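Local coordinates for protein Co-type Nitrile Hydratase beta subunit (Pseudomonas putida, PDB 3QYH) that forms, with the alpha subunit, a cobalt-dependent nitrile hydratase that probably converts nitriles to the corresponding amides by adding water, at residues D28-L40 with T67-L80. Sequence-based numbering, arbitrary orientation.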
loop_
_atom_site.group_PDB
_atom_site.type_symbol
_atom_site.label_atom_id
_atom_site.label_comp_id
_atom_site.label_asym_id
_atom_site.label_seq_id
_atom_site.Cartn_x
_atom_site.Cartn_y
_atom_site.Cartn_z
ATOM N N ASP B 28 -5.528 -11.362 18.115
ATOM C CA ASP B 28 -4.157 -11.481 18.647
ATOM C C ASP B 28 -3.182 -12.133 17.672
ATOM O O ASP B 28 -2.043 -11.682 17.562
ATOM C CB ASP B 28 -4.128 -12.215 19.983
ATOM C CG ASP B 28 -4.551 -11.329 21.146
ATOM O OD1 ASP B 28 -4.721 -10.100 20.944
ATOM O OD2 ASP B 28 -4.713 -11.861 22.265
ATOM N N TRP B 29 -3.617 -13.179 16.959
ATOM C CA TRP B 29 -2.716 -13.857 16.024
ATOM C C TRP B 29 -2.207 -12.914 14.916
ATOM O O TRP B 29 -1.104 -13.075 14.395
ATOM C CB TRP B 29 -3.369 -15.128 15.452
ATOM C CG TRP B 29 -4.607 -14.897 14.592
ATOM C CD1 TRP B 29 -5.901 -14.985 14.992
ATOM C CD2 TRP B 29 -4.642 -14.565 13.200
ATOM N NE1 TRP B 29 -6.745 -14.720 13.938
ATOM C CE2 TRP B 29 -5.996 -14.467 12.825
ATOM C CE3 TRP B 29 -3.664 -14.339 12.236
ATOM C CZ2 TRP B 29 -6.394 -14.152 11.529
ATOM C CZ3 TRP B 29 -4.062 -14.033 10.947
ATOM C CH2 TRP B 29 -5.413 -13.941 10.607
ATOM N N GLU B 30 -3.003 -11.915 14.563
ATOM C CA GLU B 30 -2.579 -10.932 13.562
ATOM C C GLU B 30 -1.340 -10.141 13.984
ATOM O O GLU B 30 -0.532 -9.741 13.145
ATOM C CB GLU B 30 -3.716 -9.959 13.237
ATOM C CG GLU B 30 -4.913 -10.613 12.529
ATOM C CD GLU B 30 -6.032 -9.609 12.242
ATOM O OE1 GLU B 30 -6.148 -8.614 12.987
ATOM O OE2 GLU B 30 -6.785 -9.816 11.262
ATOM N N LYS B 31 -1.203 -9.891 15.283
ATOM C CA LYS B 31 -0.039 -9.155 15.775
ATOM C C LYS B 31 1.239 -9.928 15.492
ATOM O O LYS B 31 2.244 -9.360 15.064
ATOM C CB LYS B 31 -0.160 -8.898 17.284
ATOM C CG LYS B 31 -1.384 -8.053 17.653
ATOM C CD LYS B 31 -1.610 -8.031 19.162
ATOM C CE LYS B 31 -2.933 -7.315 19.502
ATOM N NZ LYS B 31 -3.201 -7.263 20.971
ATOM N N THR B 32 1.199 -11.220 15.769
ATOM C CA THR B 32 2.326 -12.108 15.485
ATOM C C THR B 32 2.666 -12.117 13.999
ATOM O O THR B 32 3.840 -11.948 13.606
ATOM C CB THR B 32 1.980 -13.547 15.928
ATOM O OG1 THR B 32 1.604 -13.523 17.311
ATOM C CG2 THR B 32 3.164 -14.493 15.717
ATOM N N VAL B 33 1.657 -12.332 13.157
ATOM C CA VAL B 33 1.908 -12.403 11.716
ATOM C C VAL B 33 2.466 -11.073 11.187
ATOM O O VAL B 33 3.449 -11.023 10.439
ATOM C CB VAL B 33 0.626 -12.803 10.931
ATOM C CG1 VAL B 33 0.895 -12.723 9.436
ATOM C CG2 VAL B 33 0.187 -14.243 11.318
ATOM N N MET B 34 1.846 -9.970 11.574
ATOM C CA MET B 34 2.312 -8.676 11.089
ATOM C C MET B 34 3.776 -8.438 11.485
ATOM O O MET B 34 4.585 -8.022 10.661
ATOM C CB MET B 34 1.424 -7.552 11.626
ATOM C CG MET B 34 1.797 -6.179 11.100
ATOM S SD MET B 34 3.065 -5.373 12.147
ATOM C CE MET B 34 3.963 -4.464 10.907
ATOM N N SER B 35 4.131 -8.745 12.732
ATOM C CA SER B 35 5.474 -8.416 13.218
ATOM C C SER B 35 6.557 -9.335 12.634
ATOM O O SER B 35 7.738 -8.994 12.634
ATOM C CB SER B 35 5.537 -8.408 14.755
ATOM O OG SER B 35 5.318 -9.707 15.256
ATOM N N LEU B 36 6.152 -10.484 12.113
ATOM C CA LEU B 36 7.096 -11.392 11.467
ATOM C C LEU B 36 7.678 -10.809 10.187
ATOM O O LEU B 36 8.835 -11.117 9.836
ATOM C CB LEU B 36 6.425 -12.730 11.152
ATOM C CG LEU B 36 6.239 -13.665 12.351
ATOM C CD1 LEU B 36 5.494 -14.931 11.908
ATOM C CD2 LEU B 36 7.586 -14.009 12.987
ATOM N N LEU B 37 6.914 -9.968 9.482
ATOM C CA LEU B 37 7.392 -9.476 8.192
ATOM C C LEU B 37 8.684 -8.663 8.285
ATOM O O LEU B 37 9.648 -8.955 7.585
ATOM C CB LEU B 37 6.331 -8.651 7.472
ATOM C CG LEU B 37 6.294 -8.594 5.949
ATOM C CD1 LEU B 37 5.741 -7.285 5.367
ATOM C CD2 LEU B 37 7.458 -9.223 5.139
ATOM N N PRO B 38 8.708 -7.628 9.137
ATOM C CA PRO B 38 9.957 -6.856 9.257
ATOM C C PRO B 38 11.091 -7.728 9.784
ATOM O O PRO B 38 12.263 -7.536 9.414
ATOM C CB PRO B 38 9.623 -5.778 10.300
ATOM C CG PRO B 38 8.155 -5.834 10.483
ATOM C CD PRO B 38 7.648 -7.135 10.037
ATOM N N ALA B 39 10.768 -8.677 10.654
ATOM C CA ALA B 39 11.824 -9.539 11.195
ATOM C C ALA B 39 12.473 -10.378 10.076
ATOM O O ALA B 39 13.696 -10.492 9.990
ATOM C CB ALA B 39 11.279 -10.428 12.323
ATOM N N LEU B 40 11.655 -10.932 9.193
ATOM C CA LEU B 40 12.167 -11.800 8.150
ATOM C C LEU B 40 12.818 -11.004 7.028
ATOM O O LEU B 40 13.805 -11.446 6.455
ATOM C CB LEU B 40 11.060 -12.718 7.610
ATOM C CG LEU B 40 10.480 -13.677 8.648
ATOM C CD1 LEU B 40 9.227 -14.398 8.110
ATOM C CD2 LEU B 40 11.539 -14.695 9.119
ATOM N N THR B 67 -8.480 -13.874 5.155
ATOM C CA THR B 67 -8.355 -12.507 5.643
ATOM C C THR B 67 -6.931 -12.021 5.351
ATOM O O THR B 67 -6.052 -12.815 5.018
ATOM C CB THR B 67 -8.666 -12.388 7.146
ATOM O OG1 THR B 67 -7.722 -13.165 7.890
ATOM C CG2 THR B 67 -10.072 -12.889 7.446
ATOM N N TYR B 68 -6.695 -10.719 5.463
ATOM C CA TYR B 68 -5.422 -10.162 5.007
ATOM C C TYR B 68 -4.174 -10.867 5.560
ATOM O O TYR B 68 -3.291 -11.258 4.797
ATOM C CB TYR B 68 -5.358 -8.667 5.297
ATOM C CG TYR B 68 -4.108 -8.018 4.760
ATOM C CD1 TYR B 68 -3.969 -7.757 3.395
ATOM C CD2 TYR B 68 -3.070 -7.656 5.621
ATOM C CE1 TYR B 68 -2.840 -7.160 2.898
ATOM C CE2 TYR B 68 -1.926 -7.051 5.145
ATOM C CZ TYR B 68 -1.811 -6.808 3.779
ATOM O OH TYR B 68 -0.672 -6.193 3.298
ATOM N N TYR B 69 -4.085 -11.013 6.879
ATOM C CA TYR B 69 -2.888 -11.585 7.461
ATOM C C TYR B 69 -2.762 -13.102 7.220
ATOM O O TYR B 69 -1.691 -13.674 7.410
ATOM C CB TYR B 69 -2.746 -11.204 8.935
ATOM C CG TYR B 69 -2.435 -9.723 9.110
ATOM C CD1 TYR B 69 -1.208 -9.189 8.679
ATOM C CD2 TYR B 69 -3.368 -8.858 9.669
ATOM C CE1 TYR B 69 -0.915 -7.843 8.798
ATOM C CE2 TYR B 69 -3.079 -7.480 9.816
ATOM C CZ TYR B 69 -1.858 -6.994 9.363
ATOM O OH TYR B 69 -1.567 -5.671 9.502
ATOM N N GLU B 70 -3.832 -13.744 6.755
ATOM C CA GLU B 70 -3.697 -15.113 6.274
ATOM C C GLU B 70 -2.851 -15.156 5.012
ATOM O O GLU B 70 -2.142 -16.132 4.779
ATOM C CB GLU B 70 -5.055 -15.748 6.004
ATOM C CG GLU B 70 -5.820 -16.075 7.237
ATOM C CD GLU B 70 -7.196 -16.616 6.904
ATOM O OE1 GLU B 70 -7.273 -17.754 6.407
ATOM O OE2 GLU B 70 -8.184 -15.887 7.120
ATOM N N LEU B 71 -2.925 -14.109 4.188
ATOM C CA LEU B 71 -2.076 -14.052 2.993
ATOM C C LEU B 71 -0.596 -13.993 3.397
ATOM O O LEU B 71 0.250 -14.662 2.808
ATOM C CB LEU B 71 -2.409 -12.832 2.129
ATOM C CG LEU B 71 -3.910 -12.591 1.895
ATOM C CD1 LEU B 71 -4.082 -11.343 1.038
ATOM C CD2 LEU B 71 -4.559 -13.797 1.255
ATOM N N TRP B 72 -0.283 -13.192 4.403
ATOM C CA TRP B 72 1.093 -13.101 4.874
ATOM C C TRP B 72 1.552 -14.431 5.462
ATOM O O TRP B 72 2.681 -14.874 5.208
ATOM C CB TRP B 72 1.225 -12.012 5.938
ATOM C CG TRP B 72 1.147 -10.608 5.405
ATOM C CD1 TRP B 72 0.568 -10.205 4.239
ATOM C CD2 TRP B 72 1.665 -9.426 6.029
ATOM N NE1 TRP B 72 0.691 -8.838 4.098
ATOM C CE2 TRP B 72 1.359 -8.336 5.177
ATOM C CE3 TRP B 72 2.358 -9.181 7.225
ATOM C CZ2 TRP B 72 1.719 -7.016 5.486
ATOM C CZ3 TRP B 72 2.713 -7.873 7.533
ATOM C CH2 TRP B 72 2.396 -6.810 6.673
ATOM N N LEU B 73 0.695 -15.047 6.266
ATOM C CA LEU B 73 1.018 -16.337 6.877
ATOM C C LEU B 73 1.371 -17.353 5.788
ATOM O O LEU B 73 2.315 -18.133 5.929
ATOM C CB LEU B 73 -0.146 -16.845 7.741
ATOM C CG LEU B 73 0.002 -18.282 8.259
ATOM C CD1 LEU B 73 1.259 -18.445 9.117
ATOM C CD2 LEU B 73 -1.220 -18.693 9.026
ATOM N N HIS B 74 0.615 -17.320 4.694
ATOM C CA HIS B 74 0.873 -18.205 3.553
ATOM C C HIS B 74 2.266 -17.981 3.008
ATOM O O HIS B 74 2.987 -18.950 2.743
ATOM C CB HIS B 74 -0.160 -18.019 2.416
ATOM C CG HIS B 74 0.259 -18.644 1.119
ATOM N ND1 HIS B 74 -0.146 -19.907 0.737
ATOM C CD2 HIS B 74 1.087 -18.200 0.139
ATOM C CE1 HIS B 74 0.396 -20.201 -0.432
ATOM N NE2 HIS B 74 1.148 -19.183 -0.817
ATOM N N VAL B 75 2.659 -16.718 2.849
ATOM C CA VAL B 75 3.985 -16.423 2.320
ATOM C C VAL B 75 5.053 -17.009 3.238
ATOM O O VAL B 75 5.995 -17.646 2.771
ATOM C CB VAL B 75 4.235 -14.904 2.164
ATOM C CG1 VAL B 75 5.639 -14.641 1.665
ATOM C CG2 VAL B 75 3.216 -14.299 1.221
ATOM N N PHE B 76 4.914 -16.798 4.545
ATOM C CA PHE B 76 5.942 -17.266 5.469
ATOM C C PHE B 76 6.077 -18.800 5.391
ATOM O O PHE B 76 7.180 -19.337 5.414
ATOM C CB PHE B 76 5.644 -16.803 6.899
ATOM C CG PHE B 76 5.500 -15.300 7.035
ATOM C CD1 PHE B 76 4.671 -14.749 8.014
ATOM C CD2 PHE B 76 6.183 -14.445 6.182
ATOM C CE1 PHE B 76 4.539 -13.362 8.148
ATOM C CE2 PHE B 76 6.047 -13.054 6.298
ATOM C CZ PHE B 76 5.213 -12.517 7.272
ATOM N N GLU B 77 4.949 -19.489 5.271
ATOM C CA GLU B 77 4.949 -20.954 5.251
ATOM C C GLU B 77 5.472 -21.553 3.951
ATOM O O GLU B 77 5.882 -22.707 3.929
ATOM C CB GLU B 77 3.555 -21.503 5.538
ATOM C CG GLU B 77 3.079 -21.283 6.986
ATOM C CD GLU B 77 1.658 -21.782 7.196
ATOM O OE1 GLU B 77 0.916 -21.853 6.200
ATOM O OE2 GLU B 77 1.281 -22.107 8.339
ATOM N N ASN B 78 5.451 -20.773 2.879
ATOM C CA ASN B 78 5.763 -21.289 1.560
ATOM C C ASN B 78 7.010 -20.684 0.951
ATOM O O ASN B 78 7.894 -21.418 0.504
ATOM C CB ASN B 78 4.562 -21.134 0.632
ATOM C CG ASN B 78 3.452 -22.109 0.973
ATOM O OD1 ASN B 78 3.503 -23.276 0.595
ATOM N ND2 ASN B 78 2.457 -21.647 1.718
ATOM N N LEU B 79 7.106 -19.358 0.948
ATOM C CA LEU B 79 8.285 -18.696 0.386
ATOM C C LEU B 79 9.559 -19.073 1.185
ATOM O O LEU B 79 10.653 -19.219 0.617
ATOM C CB LEU B 79 8.082 -17.177 0.329
ATOM C CG LEU B 79 9.175 -16.343 -0.314
ATOM C CD1 LEU B 79 9.405 -16.835 -1.737
ATOM C CD2 LEU B 79 8.758 -14.859 -0.331
ATOM N N LEU B 80 9.422 -19.265 2.491
ATOM C CA LEU B 80 10.607 -19.622 3.275
ATOM C C LEU B 80 11.091 -21.017 2.885
ATOM O O LEU B 80 12.270 -21.334 3.001
ATOM C CB LEU B 80 10.343 -19.554 4.780
ATOM C CG LEU B 80 10.290 -18.128 5.378
ATOM C CD1 LEU B 80 9.996 -18.180 6.862
ATOM C CD2 LEU B 80 11.605 -17.405 5.135
HETATM O O HOH W 1 -6.269 -10.913 8.918
#
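Val-33 and Phe-76 mesh as reciprocal knobs into holes where helices 28-40 and 68-80 of the helical N-terminal region pack, their axes 9.4 Å apart and inclined at 49°. Val-33 enters a pocket of Tyr-69, Trp-72, Leu-73 and Phe-76. With CG1 anti to the backbone N (chi1 174°), that methyl lies 3.6 Å from Trp-72 CB; a compact, branched side chain fills this hole with no long chain to fold away. Phe-76 returns the fit among Val-33, Leu-36, Leu-37 and Leu-40. Its flat ring suits both neighbours, the thin edge meeting the carbonyl oxygen of Val-33 while Leu-40 CD1 makes a CH-pi contact over the face, 4.0 Å from the centroid.

Trp-72 is clasped from both sides. Leu-37 CD1 sits over one face of the six-membered ring, 24° off its normal, and Tyr-68 and Tyr-69 lie against the opposite face; Phe-51 of helix 48-56 meets the indole edge-to-face. The broad indole thus links three helices, and the Trp-72 side chain lies about 9 Å from the bound cobalt(III) ion. Met-34 CB and CG lie alongside the Tyr-69 ring before the chain bends away.

Toward the start of helix 68-80 the packing is mixed. The long indole of Trp-29 reaches Tyr-69 CB, with Thr-67 OG1 at its edge. Glu-30 offers an aliphatic stem to Tyr-69 CD2 and a carboxylate whose OE1 accepts from the backbone N of Arg-26 and Tyr-27. A water donates to Glu-30 OE2 at 2.6 Å and to Thr-67 OG1 at 2.9 Å, and accepts from Tyr-69 N.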